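Local structure of putative peptide ABC-transport system periplasmic peptide-binding protein (4OEU) at residues 7-12 / 190-195. The protein probably serves as the periplasmic solute-binding component of an ABC transporter, and is seen here holding a nickel ion and a histidine. Residues are numbered along the deposited sequence; the frame is centred on the assembly and turned at random.
Sequences LIIAVE and PRLIIK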
loop_
_atom_site.group_PDB
_atom_site.type_symbol
_atom_site.label_atom_id
_atom_site.label_comp_id
_atom_site.label_asym_id
_atom_site.label_seq_id
_atom_site.Cartn_x
_atom_site.Cartn_y
_atom_site.Cartn_z
ATOM N N LEU A 7 -1.725 14.513 -20.886
ATOM C CA LEU A 7 -1.395 14.634 -19.476
ATOM C C LEU A 7 -0.207 13.743 -19.153
ATOM O O LEU A 7 -0.182 12.574 -19.534
ATOM C CB LEU A 7 -2.593 14.265 -18.596
ATOM C CG LEU A 7 -2.560 14.901 -17.204
ATOM C CD1 LEU A 7 -2.375 16.396 -17.329
ATOM C CD2 LEU A 7 -3.821 14.582 -16.416
ATOM N N ILE A 8 0.784 14.305 -18.467
ATOM C CA ILE A 8 1.977 13.552 -18.083
ATOM C C ILE A 8 2.197 13.609 -16.573
ATOM O O ILE A 8 2.474 14.669 -16.006
ATOM C CB ILE A 8 3.235 14.071 -18.808
ATOM C CG1 ILE A 8 3.003 14.088 -20.322
ATOM C CG2 ILE A 8 4.443 13.205 -18.478
ATOM C CD1 ILE A 8 4.207 14.519 -21.122
ATOM N N ILE A 9 2.072 12.451 -15.932
ATOM C CA ILE A 9 2.215 12.341 -14.489
ATOM C C ILE A 9 3.365 11.404 -14.129
ATOM O O ILE A 9 3.555 10.362 -14.759
ATOM C CB ILE A 9 0.906 11.832 -13.844
ATOM C CG1 ILE A 9 -0.268 12.723 -14.274
ATOM C CG2 ILE A 9 1.027 11.791 -12.327
ATOM C CD1 ILE A 9 -1.641 12.102 -14.051
ATOM N N ALA A 10 4.134 11.771 -13.113
ATOM C CA ALA A 10 5.206 10.913 -12.656
ATOM C C ALA A 10 4.774 10.106 -11.435
ATOM O O ALA A 10 4.122 10.630 -10.528
ATOM C CB ALA A 10 6.454 11.740 -12.343
ATOM N N VAL A 11 5.114 8.821 -11.430
ATOM C CA VAL A 11 4.897 7.980 -10.252
ATOM C C VAL A 11 6.207 7.268 -9.926
ATOM O O VAL A 11 6.996 6.969 -10.829
ATOM C CB VAL A 11 3.759 6.944 -10.461
ATOM C CG1 VAL A 11 2.463 7.630 -10.868
ATOM C CG2 VAL A 11 4.164 5.893 -11.484
ATOM N N GLU A 12 6.442 6.994 -8.643
ATOM C CA GLU A 12 7.710 6.398 -8.228
ATOM C C GLU A 12 7.757 4.887 -8.450
ATOM O O GLU A 12 8.823 4.334 -8.718
ATOM C CB GLU A 12 8.006 6.712 -6.754
ATOM C CG GLU A 12 7.030 6.095 -5.753
ATOM C CD GLU A 12 7.496 6.230 -4.306
ATOM O OE1 GLU A 12 8.718 6.127 -4.056
ATOM O OE2 GLU A 12 6.637 6.434 -3.418
ATOM N N PRO A 190 -7.495 13.364 -23.503
ATOM C CA PRO A 190 -7.346 12.294 -24.500
ATOM C C PRO A 190 -6.033 11.518 -24.417
ATOM O O PRO A 190 -6.012 10.347 -24.789
ATOM C CB PRO A 190 -7.431 13.046 -25.834
ATOM C CG PRO A 190 -8.151 14.311 -25.516
ATOM C CD PRO A 190 -7.698 14.676 -24.141
ATOM N N ARG A 191 -4.958 12.145 -23.953
ATOM C CA ARG A 191 -3.700 11.417 -23.817
ATOM C C ARG A 191 -3.160 11.473 -22.401
ATOM O O ARG A 191 -3.072 12.540 -21.797
ATOM C CB ARG A 191 -2.619 11.922 -24.775
ATOM C CG ARG A 191 -2.730 11.395 -26.194
ATOM C CD ARG A 191 -1.332 11.223 -26.783
ATOM N NE ARG A 191 -0.597 12.471 -26.976
ATOM C CZ ARG A 191 0.710 12.526 -27.223
ATOM N NH1 ARG A 191 1.310 13.697 -27.388
ATOM N NH2 ARG A 191 1.423 11.407 -27.279
ATOM N N LEU A 192 -2.785 10.307 -21.887
ATOM C CA LEU A 192 -2.246 10.202 -20.542
ATOM C C LEU A 192 -0.958 9.399 -20.550
ATOM O O LEU A 192 -0.898 8.285 -21.069
ATOM C CB LEU A 192 -3.262 9.559 -19.598
ATOM C CG LEU A 192 -2.745 9.353 -18.176
ATOM C CD1 LEU A 192 -2.436 10.697 -17.541
ATOM C CD2 LEU A 192 -3.759 8.582 -17.339
ATOM N N ILE A 193 0.082 9.989 -19.979
ATOM C CA ILE A 193 1.367 9.328 -19.865
ATOM C C ILE A 193 1.732 9.170 -18.397
ATOM O O ILE A 193 1.734 10.145 -17.645
ATOM C CB ILE A 193 2.468 10.118 -20.597
ATOM C CG1 ILE A 193 2.221 10.096 -22.111
ATOM C CG2 ILE A 193 3.849 9.573 -20.247
ATOM C CD1 ILE A 193 3.300 10.782 -22.915
ATOM N N ILE A 194 1.990 7.936 -17.983
ATOM C CA ILE A 194 2.510 7.669 -16.649
ATOM C C ILE A 194 4.028 7.488 -16.709
ATOM O O ILE A 194 4.519 6.452 -17.155
ATOM C CB ILE A 194 1.854 6.428 -16.032
ATOM C CG1 ILE A 194 0.335 6.624 -15.944
ATOM C CG2 ILE A 194 2.471 6.119 -14.671
ATOM C CD1 ILE A 194 -0.099 7.797 -15.076
ATOM N N LYS A 195 4.766 8.498 -16.262
ATOM C CA LYS A 195 6.221 8.493 -16.356
ATOM C C LYS A 195 6.830 7.931 -15.075
ATOM O O LYS A 195 6.479 8.358 -13.974
ATOM C CB LYS A 195 6.736 9.909 -16.634
ATOM C CG LYS A 195 8.137 9.964 -17.234
ATOM C CD LYS A 195 8.551 11.394 -17.571
ATOM C CE LYS A 195 9.921 11.419 -18.252
ATOM N NZ LYS A 195 10.353 12.795 -18.630
#
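The carbonyl oxygen of L7 is gripped twice by the neighbouring strand. I193 N donates to L7 O at 2.6 Å, and L192 CA brings its hydrogen to the same oxygen. I9 O is held likewise by K195 N (2.7 Å) and I194 CA. In return I193 O takes I9 N (2.9 Å) and the CA-H of I8, while K195 O takes V11 N and the CA-H of A10. The fifth bond, L7 N to R191 O, is also short at 2.6 Å. This is parallel beta pairing. It joins the N-terminal strand, at the edge of a four-stranded mixed sheet, to a strand some 180 residues further along the chain. On its other side the N-terminal strand makes backbone bonds from I8 to D213 and from A10 to A214.

One face of the pair is buried and apolar. With CG of L192 anti to its backbone N (chi1 177°), CD1 is carried toward L7 CB (3.7 Å) and also meets CD1 of I9. Further along, V11 CG2 meets I194 CG2 at 3.6 Å, the two side chains passing at a slant. L32 of helix 30-33 covers L192 and I194 on this side. The other face is more open. Here I8 and I193 run alongside each other, with I8 CG1 4.0 Å from I193 CB. K195 runs fully extended from this face to a salt bridge with E206, and R191 pairs with E175.

The join thus rests on backbone bonds and apolar contacts, while the charged ends of K195 and R191 are paired outside it.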